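Local coordinates for protein diaminopropionate ammonia-lyase (Escherichia coli, PDB 4D9I) that catalyses the pyridoxal-phosphate-dependent alpha,beta-elimination of both L- and D-diaminopropionate to pyruvate and ammonia, working as a homodimer, at residues H353-R356 with Q357-M360; I334-E338 with S339-G343; S375-G378 with D379-V382; V247-P250 with Q251-H254. One frame throughout, in Å; residues are numbered along the deposited sequence.

Contact 1: H353-R356 with Q357-M360; sequences HPQR and QSLM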
loop_
_atom_site.group_PDB
_atom_site.type_symbol
_atom_site.label_atom_id
_atom_site.label_comp_id
_atom_site.label_asym_id
_atom_site.label_seq_id
_atom_site.Cartn_x
_atom_site.Cartn_y
_atom_site.Cartn_z
ATOM N N HIS B 353 17.669 -1.720 9.217
ATOM C CA HIS B 353 18.509 -1.415 10.382
ATOM C C HIS B 353 19.975 -1.290 10.005
ATOM O O HIS B 353 20.470 -2.077 9.196
ATOM C CB HIS B 353 18.323 -2.529 11.419
ATOM C CG HIS B 353 18.686 -2.138 12.832
ATOM N ND1 HIS B 353 19.965 -1.951 13.230
ATOM C CD2 HIS B 353 17.889 -1.937 13.960
ATOM C CE1 HIS B 353 19.984 -1.639 14.541
ATOM N NE2 HIS B 353 18.714 -1.620 14.984
ATOM N N PRO B 354 20.705 -0.319 10.610
ATOM C CA PRO B 354 22.152 -0.258 10.371
ATOM C C PRO B 354 22.890 -1.546 10.783
ATOM O O PRO B 354 23.925 -1.863 10.196
ATOM C CB PRO B 354 22.631 0.941 11.208
ATOM C CG PRO B 354 21.473 1.406 12.010
ATOM C CD PRO B 354 20.222 0.774 11.474
ATOM N N GLN B 355 22.356 -2.295 11.743
ATOM C CA GLN B 355 23.014 -3.522 12.180
ATOM C C GLN B 355 22.386 -4.735 11.518
ATOM O O GLN B 355 22.379 -5.827 12.083
ATOM C CB GLN B 355 23.017 -3.641 13.711
ATOM C CG GLN B 355 23.957 -2.633 14.383
ATOM C CD GLN B 355 23.799 -2.588 15.899
ATOM O OE1 GLN B 355 24.757 -2.801 16.640
ATOM N NE2 GLN B 355 22.587 -2.308 16.363
ATOM N N ARG B 356 21.883 -4.529 10.305
ATOM C CA ARG B 356 21.209 -5.576 9.542
ATOM C C ARG B 356 21.987 -6.897 9.562
ATOM O O ARG B 356 21.401 -7.950 9.834
ATOM C CB ARG B 356 20.975 -5.097 8.112
ATOM C CG ARG B 356 20.371 -6.110 7.159
ATOM C CD ARG B 356 20.683 -5.688 5.716
ATOM N NE ARG B 356 19.720 -6.272 4.777
ATOM C CZ ARG B 356 19.989 -7.270 3.941
ATOM N NH1 ARG B 356 21.203 -7.805 3.903
ATOM N NH2 ARG B 356 19.045 -7.707 3.113
ATOM N N GLN B 357 23.298 -6.823 9.325
ATOM C CA GLN B 357 24.166 -7.999 9.240
ATOM C C GLN B 357 24.200 -8.843 10.525
ATOM O O GLN B 357 23.904 -10.032 10.482
ATOM C CB GLN B 357 25.576 -7.582 8.814
ATOM C CG GLN B 357 26.571 -8.729 8.668
ATOM C CD GLN B 357 27.935 -8.263 8.185
ATOM O OE1 GLN B 357 28.946 -8.424 8.878
ATOM N NE2 GLN B 357 27.974 -7.672 6.996
ATOM N N SER B 358 24.560 -8.233 11.655
ATOM C CA SER B 358 24.536 -8.919 12.956
ATOM C C SER B 358 23.130 -9.384 13.374
ATOM O O SER B 358 22.971 -10.477 13.925
ATOM C CB SER B 358 25.165 -8.042 14.041
ATOM O OG SER B 358 24.545 -6.769 14.095
ATOM N N LEU B 359 22.116 -8.566 13.108
ATOM C CA LEU B 359 20.730 -8.947 13.405
ATOM C C LEU B 359 20.297 -10.193 12.632
ATOM O O LEU B 359 19.712 -11.117 13.208
ATOM C CB LEU B 359 19.765 -7.790 13.129
ATOM C CG LEU B 359 19.856 -6.591 14.084
ATOM C CD1 LEU B 359 18.985 -5.461 13.569
ATOM C CD2 LEU B 359 19.462 -6.961 15.510
ATOM N N MET B 360 20.612 -10.215 11.337
ATOM C CA MET B 360 20.372 -11.395 10.499
ATOM C C MET B 360 21.130 -12.601 11.022
ATOM O O MET B 360 20.579 -13.696 11.081
ATOM C CB MET B 360 20.740 -11.122 9.044
ATOM C CG MET B 360 19.712 -10.238 8.362
ATOM S SD MET B 360 20.073 -9.955 6.619
ATOM C CE MET B 360 19.288 -11.380 5.868
#

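Contact 2: I334-E338 with S339-G343; sequences IISGE and SGAVG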
loop_
_atom_site.group_PDB
_atom_site.type_symbol
_atom_site.label_atom_id
_atom_site.label_comp_id
_atom_site.label_asym_id
_atom_site.label_seq_id
_atom_site.Cartn_x
_atom_site.Cartn_y
_atom_site.Cartn_z
ATOM N N ILE B 334 -1.472 -8.040 0.810
ATOM C CA ILE B 334 -2.132 -8.635 1.979
ATOM C C ILE B 334 -2.609 -7.508 2.909
ATOM O O ILE B 334 -1.852 -6.579 3.225
ATOM C CB ILE B 334 -1.170 -9.597 2.743
ATOM C CG1 ILE B 334 -0.776 -10.801 1.855
ATOM C CG2 ILE B 334 -1.777 -10.032 4.067
ATOM C CD1 ILE B 334 0.378 -11.650 2.373
ATOM N N ILE B 335 -3.876 -7.575 3.322
ATOM C CA ILE B 335 -4.455 -6.584 4.231
ATOM C C ILE B 335 -4.242 -7.170 5.630
ATOM O O ILE B 335 -4.806 -8.221 5.963
ATOM C CB ILE B 335 -5.962 -6.352 3.966
ATOM C CG1 ILE B 335 -6.231 -5.943 2.494
ATOM C CG2 ILE B 335 -6.530 -5.336 4.944
ATOM C CD1 ILE B 335 -5.381 -4.804 1.976
ATOM N N SER B 336 -3.401 -6.505 6.418
ATOM C CA SER B 336 -2.963 -7.026 7.709
ATOM C C SER B 336 -3.077 -5.932 8.771
ATOM O O SER B 336 -2.503 -4.841 8.612
ATOM C CB SER B 336 -1.504 -7.495 7.608
ATOM O OG SER B 336 -1.108 -8.258 8.747
ATOM N N GLY B 337 -3.769 -6.257 9.867
ATOM C CA GLY B 337 -3.977 -5.318 10.970
ATOM C C GLY B 337 -2.712 -5.143 11.785
ATOM O O GLY B 337 -1.728 -5.831 11.558
ATOM N N GLU B 338 -2.749 -4.254 12.766
ATOM C CA GLU B 338 -1.550 -3.966 13.555
ATOM C C GLU B 338 -0.882 -5.216 14.162
ATOM O O GLU B 338 0.321 -5.475 13.930
ATOM C CB GLU B 338 -1.857 -2.930 14.633
ATOM C CG GLU B 338 -0.596 -2.315 15.206
ATOM C CD GLU B 338 -0.892 -1.161 16.133
ATOM O OE1 GLU B 338 -2.066 -0.942 16.460
ATOM O OE2 GLU B 338 0.053 -0.471 16.547
ATOM N N SER B 339 -1.670 -5.998 14.895
ATOM C CA SER B 339 -1.196 -7.258 15.444
ATOM C C SER B 339 -0.945 -8.355 14.411
ATOM O O SER B 339 -0.120 -9.241 14.640
ATOM C CB SER B 339 -2.168 -7.773 16.511
ATOM O OG SER B 339 -2.124 -6.908 17.621
ATOM N N GLY B 340 -1.687 -8.325 13.312
ATOM C CA GLY B 340 -1.480 -9.280 12.237
ATOM C C GLY B 340 -0.126 -9.150 11.557
ATOM O O GLY B 340 0.418 -10.137 11.080
ATOM N N ALA B 341 0.409 -7.926 11.530
ATOM C CA ALA B 341 1.539 -7.590 10.668
ATOM C C ALA B 341 2.917 -7.558 11.337
ATOM O O ALA B 341 3.926 -7.435 10.649
ATOM C CB ALA B 341 1.270 -6.264 9.948
ATOM N N VAL B 342 2.960 -7.721 12.656
ATOM C CA VAL B 342 4.159 -7.429 13.435
ATOM C C VAL B 342 5.312 -8.399 13.171
ATOM O O VAL B 342 6.466 -7.994 13.241
ATOM C CB VAL B 342 3.859 -7.286 14.955
ATOM C CG1 VAL B 342 3.575 -8.635 15.608
ATOM C CG2 VAL B 342 4.998 -6.576 15.670
ATOM N N GLY B 343 5.002 -9.665 12.889
ATOM C CA GLY B 343 6.035 -10.638 12.540
ATOM C C GLY B 343 6.738 -10.179 11.270
ATOM O O GLY B 343 7.980 -10.071 11.225
#

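Contact 3: S375-G378 with D379-V382; sequences STEG and DTDV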
loop_
_atom_site.group_PDB
_atom_site.type_symbol
_atom_site.label_atom_id
_atom_site.label_comp_id
_atom_site.label_asym_id
_atom_site.label_seq_id
_atom_site.Cartn_x
_atom_site.Cartn_y
_atom_site.Cartn_z
ATOM N N SER B 375 -0.154 -13.769 9.364
ATOM C CA SER B 375 -0.950 -12.562 9.438
ATOM C C SER B 375 -2.259 -12.934 10.100
ATOM O O SER B 375 -3.173 -13.485 9.470
ATOM C CB SER B 375 -1.208 -11.951 8.062
ATOM O OG SER B 375 -1.786 -10.679 8.249
ATOM N N THR B 376 -2.345 -12.633 11.387
ATOM C CA THR B 376 -3.459 -13.137 12.219
ATOM C C THR B 376 -4.775 -12.405 12.004
ATOM O O THR B 376 -5.840 -12.933 12.348
ATOM C CB THR B 376 -3.088 -13.049 13.708
ATOM O OG1 THR B 376 -2.509 -11.757 13.941
ATOM C CG2 THR B 376 -2.092 -14.145 14.069
ATOM N N GLU B 377 -4.724 -11.192 11.444
ATOM C CA GLU B 377 -5.954 -10.449 11.173
ATOM C C GLU B 377 -5.775 -9.497 10.009
ATOM O O GLU B 377 -4.653 -9.071 9.732
ATOM C CB GLU B 377 -6.409 -9.642 12.410
ATOM C CG GLU B 377 -5.383 -8.608 12.885
ATOM C CD GLU B 377 -5.963 -7.551 13.834
ATOM O OE1 GLU B 377 -7.111 -7.698 14.347
ATOM O OE2 GLU B 377 -5.242 -6.557 14.082
ATOM N N GLY B 378 -6.883 -9.155 9.351
ATOM C CA GLY B 378 -6.886 -8.066 8.383
ATOM C C GLY B 378 -7.196 -6.748 9.076
ATOM O O GLY B 378 -6.900 -6.573 10.271
ATOM N N ASP B 379 -7.834 -5.845 8.334
ATOM C CA ASP B 379 -8.169 -4.517 8.820
ATOM C C ASP B 379 -9.428 -4.534 9.694
ATOM O O ASP B 379 -10.483 -3.999 9.325
ATOM C CB ASP B 379 -8.323 -3.542 7.639
ATOM C CG ASP B 379 -9.297 -4.043 6.586
ATOM O OD1 ASP B 379 -9.675 -5.236 6.623
ATOM O OD2 ASP B 379 -9.680 -3.253 5.705
ATOM N N THR B 380 -9.309 -5.143 10.869
ATOM C CA THR B 380 -10.432 -5.246 11.769
ATOM C C THR B 380 -10.855 -3.875 12.316
ATOM O O THR B 380 -11.977 -3.717 12.758
ATOM C CB THR B 380 -10.126 -6.246 12.896
ATOM O OG1 THR B 380 -8.910 -5.866 13.539
ATOM C CG2 THR B 380 -9.973 -7.653 12.316
ATOM N N ASP B 381 -9.944 -2.903 12.286
ATOM C CA ASP B 381 -10.236 -1.515 12.590
ATOM C C ASP B 381 -9.864 -0.692 11.335
ATOM O O ASP B 381 -8.702 -0.334 11.160
ATOM C CB ASP B 381 -9.424 -1.049 13.810
ATOM C CG ASP B 381 -9.648 0.426 14.158
ATOM O OD1 ASP B 381 -10.156 1.199 13.324
ATOM O OD2 ASP B 381 -9.289 0.831 15.279
ATOM N N VAL B 382 -10.844 -0.411 10.477
ATOM C CA VAL B 382 -10.537 0.207 9.176
ATOM C C VAL B 382 -10.005 1.639 9.305
ATOM O O VAL B 382 -9.210 2.094 8.462
ATOM C CB VAL B 382 -11.707 0.120 8.165
ATOM C CG1 VAL B 382 -12.097 -1.327 7.912
ATOM C CG2 VAL B 382 -12.904 0.925 8.636
#

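Contact 4: V247-P250 with Q251-H254; sequences VYSP and QNLH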
loop_
_atom_site.group_PDB
_atom_site.type_symbol
_atom_site.label_atom_id
_atom_site.label_comp_id
_atom_site.label_asym_id
_atom_site.label_seq_id
_atom_site.Cartn_x
_atom_site.Cartn_y
_atom_site.Cartn_z
ATOM N N VAL B 247 5.637 -31.538 13.756
ATOM C CA VAL B 247 5.900 -31.832 12.347
ATOM C C VAL B 247 7.394 -31.758 12.021
ATOM O O VAL B 247 7.925 -32.652 11.362
ATOM C CB VAL B 247 5.146 -30.844 11.419
ATOM C CG1 VAL B 247 5.603 -30.967 9.967
ATOM C CG2 VAL B 247 3.639 -31.049 11.521
ATOM N N TYR B 248 8.069 -30.713 12.501
ATOM C CA TYR B 248 9.420 -30.388 12.037
ATOM C C TYR B 248 10.587 -30.632 12.990
ATOM O O TYR B 248 11.756 -30.567 12.564
ATOM C CB TYR B 248 9.464 -28.932 11.562
ATOM C CG TYR B 248 8.629 -28.645 10.345
ATOM C CD1 TYR B 248 8.938 -29.221 9.114
ATOM C CD2 TYR B 248 7.527 -27.779 10.420
ATOM C CE1 TYR B 248 8.178 -28.944 7.991
ATOM C CE2 TYR B 248 6.762 -27.491 9.301
ATOM C CZ TYR B 248 7.095 -28.075 8.093
ATOM O OH TYR B 248 6.340 -27.796 6.987
ATOM N N SER B 249 10.286 -30.938 14.251
ATOM C CA SER B 249 11.279 -31.021 15.328
ATOM C C SER B 249 11.650 -29.625 15.807
ATOM O O SER B 249 11.843 -28.711 15.000
ATOM C CB SER B 249 12.545 -31.805 14.927
ATOM O OG SER B 249 13.494 -30.924 14.328
ATOM N N PRO B 250 11.736 -29.444 17.133
ATOM C CA PRO B 250 12.059 -28.114 17.669
ATOM C C PRO B 250 13.514 -27.683 17.389
ATOM O O PRO B 250 13.796 -26.484 17.347
ATOM C CB PRO B 250 11.782 -28.263 19.173
ATOM C CG PRO B 250 11.897 -29.740 19.441
ATOM C CD PRO B 250 11.413 -30.419 18.193
ATOM N N GLN B 251 14.414 -28.652 17.198
ATOM C CA GLN B 251 15.802 -28.372 16.822
ATOM C C GLN B 251 15.901 -27.802 15.406
ATOM O O GLN B 251 16.704 -26.915 15.170
ATOM C CB GLN B 251 16.713 -29.616 16.970
ATOM C CG GLN B 251 16.856 -30.156 18.392
ATOM C CD GLN B 251 15.650 -30.964 18.865
ATOM O OE1 GLN B 251 14.686 -31.173 18.125
ATOM N NE2 GLN B 251 15.687 -31.396 20.111
ATOM N N ASN B 252 15.071 -28.275 14.472
ATOM C CA ASN B 252 15.160 -27.792 13.071
ATOM C C ASN B 252 14.218 -26.657 12.704
ATOM O O ASN B 252 14.038 -26.335 11.523
ATOM C CB ASN B 252 14.973 -28.918 12.059
ATOM C CG ASN B 252 15.799 -30.121 12.377
ATOM O OD1 ASN B 252 15.271 -31.228 12.463
ATOM N ND2 ASN B 252 17.094 -29.921 12.581
ATOM N N LEU B 253 13.619 -26.041 13.707
ATOM C CA LEU B 253 12.769 -24.900 13.435
ATOM C C LEU B 253 13.191 -23.707 14.277
ATOM O O LEU B 253 13.150 -23.741 15.512
ATOM C CB LEU B 253 11.286 -25.249 13.622
ATOM C CG LEU B 253 10.224 -24.199 13.254
ATOM C CD1 LEU B 253 10.411 -23.599 11.855
ATOM C CD2 LEU B 253 8.832 -24.799 13.401
ATOM N N HIS B 254 13.610 -22.652 13.595
ATOM C CA HIS B 254 14.045 -21.457 14.290
ATOM C C HIS B 254 12.843 -20.586 14.522
ATOM O O HIS B 254 12.421 -19.845 13.642
ATOM C CB HIS B 254 15.140 -20.730 13.513
ATOM C CG HIS B 254 15.785 -19.610 14.293
ATOM N ND1 HIS B 254 17.109 -19.514 14.450
ATOM C CD2 HIS B 254 15.224 -18.524 14.978
ATOM C CE1 HIS B 254 17.396 -18.424 15.188
ATOM N NE2 HIS B 254 16.241 -17.830 15.526
#

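Contact 1: H353-R356 with Q357-M360
With CG anti to the backbone N (chi1 -158°), H353 turns its imidazole toward L359, whose CG lies anti to its own carbonyl carbon (chi1 -70°) and sends CD1 back over the ring. The two side chains cross at about a right angle. L359 CD1 is 3.6 Å from the centroid of the H353 ring and only 20° off its normal, a CH-pi contact over the face. The same ring is fixed at its edge: Q355 N donates to H353 ND1 at 2.8 Å, with the donor nitrogen almost exactly in the ring plane. This bond identifies ND1 as the acceptor. Were H353 exchanged for an alanine, L359 CD1 is likely to lose the ring face it packs on, and Q355 N its side-chain acceptor. Further along, R356 and M360 lie side by side, and M360 SD sits over one face of the guanidinium, 3.6 Å from R356 NH1; R356 NH2 reaches H351 ND1 at the end of helix 338-352. The backbone starts its helical pattern here, L359 N meeting Q355 O at 2.9 Å and M360 N meeting R356 O at 2.8 Å. L359 and M360 also touch V350 of the preceding helix. Residues H353 to R356 thus form a tight type I turn at the surface, linking two successive helices, 338-352 and 356-363, with Q355 as N-cap of the second.

Contact 2: I334-E338 with S339-G343
S336 meets the chain at G340 and A341, where it passes into helix 338-352 of this fold type II pyridoxal-phosphate enzyme. S336 OG lies 3.1 Å from G340 C and 3.3 Å from A341 CB. Anti placement of OG relative to the backbone N (chi1 -168°) carries the hydroxyl to this turn. The fit depends on glycine: a beta carbon at G340 would run into S336 OG. The backbone closes the turn with modest bonds. A341 N is shared between G337 O at 3.0 Å, with a bent N-H...O angle of 125°, and E338 O at 3.4 Å; both bonds are weak. G337 O also sits 3.4 Å from A341 CB, so the methyl packs on the G337 carbonyl.

Further out, the hydroxyl of S336 is hydrogen-bonded to S375 OG at the end of strand 370-375, and G337 pairs through its backbone with E377, so the approach to the helix is tied to the central sheet. A341 rests on M321 and V342 on A317, both from helix 315-325. S339, whose side chain is about 7 Å from that of D120, the inferred proton acceptor for the L-isomer, is held through backbone and side chain: its carbonyl O accepts from Q230 NE2, and S339 OG is hydrogen-bonded to A287 O.

Contact 3: S375-G378 with D379-V382
The hydroxyl of T380 meets the carboxylate of E377 from well above its plane: T380 OG1 donates to E377 OE1 at 2.7 Å, from 57° out of the carboxylate plane. T380 comes in across the E377 side chain, roughly perpendicular to it, and the T380 methyl follows, with CG2 at 3.5 Å from the same E377 OE1. The torsions explain the approach. E377 CG stands between the backbone N and the carbonyl carbon (chi1 60°), and the chain then runs extended to its carboxylate; T380 OG1 takes the equivalent position on its own residue. Between them the backbone folds sharply at D379, the centre of an inverse gamma turn, in which T380 N reaches G378 O at 2.9 Å through a weak bond with an N-H...O angle of 138°. This brings T380 back beside E377, three residues earlier.

Outside the turn, E377 OE1 also accepts from N122 ND2, T380 OG1 is hydrogen-bonded to R150 NH2, and D379 OD1 takes a bond from N74 ND2. Shortening E377 to an alanine would probably leave T380 OG1 with R150 as its remaining named partner and N122 ND2 without this acceptor.

The loop leads from strand 370-375 to helix 382-389 and passes close to the active-site residue D120. Chemically, one carboxylate oxygen of a buried residue is gripped by a hydroxyl and an amide N-H; two donors on one oxygen would be expected to stabilise its negative charge and hold the carboxylate's orientation, while R150, bonded to the same hydroxyl, would probably make T380 OG1 a stronger donor to E377.

Contact 4: V247-P250 with Q251-H254
Helix 235-248 ends here and the chain turns toward strand 254-260, in the helix-to-strand half of an alpha/beta unit. S249 is the first residue to leave helical geometry, with a positive phi of 78°, and its hydroxyl is the hub of the turn. N252 N donates to S249 OG at 3.1 Å, with an N-H...O angle of 148°, and more weakly to S249 O at 3.3 Å. The amide oxygen N252 OD1 comes to 2.6 Å from the same S249 OG, which also lies 2.5 Å from the carbonyl oxygen Y248 O; both oxygens are thus within hydrogen-bonding range of the hydroxyl. The first torsion of S249, which sets OG between the backbone N and the carbonyl carbon, swings it toward N252, where it meets both the backbone N and the side-chain OD1.

The next pair packs alongside. Q251 bends at its second torsion (chi2 77°), folding its amide back so that Q251 OE1 lies 3.4 Å from both P250 CG and P250 CD, and the two side chains run the same way.

An apolar contact accompanies these bonds. L253 CD2 approaches the Y248 ring obliquely, 4.4 Å from Y248 CD2, while V247 CG1 lies over the centre of one face of that ring. Beyond, Y248 packs on V214 and M217 of helix 208-220, P250 on V245 and L253 on L244, both of the preceding helix 235-248. At the strand end H254 pairs its backbone with T225 and V227 and stacks its ring on H226. The turn belongs to a beta-alpha-beta crossover: strand 226-230, helix 235-248 and the neighbouring parallel strand 254-260.

Overall arrangement
Contacts 2 and 3 are buried, each centred about 11 Å from the chain centre, and they touch: G340 CA packs 3.2 Å from T376 OG1 and I335 CG2 lies 3.5 Å from D379 CG, joining the start of helix 338-352 to the loop after strand 370-375. Contact 1 lies at the surface, its centre about 27 Å from that of the chain, beyond the other end of that same helix; contact 4 is partly buried, where another helix hands over to a strand of the central sheet. Chemistry follows place: hydroxyls, glycines and a carboxylate in the buried pair near D120, ring-methyl and sulfur-guanidinium packing in contact 1, and a serine-centred polar turn with apolar backing in contact 4.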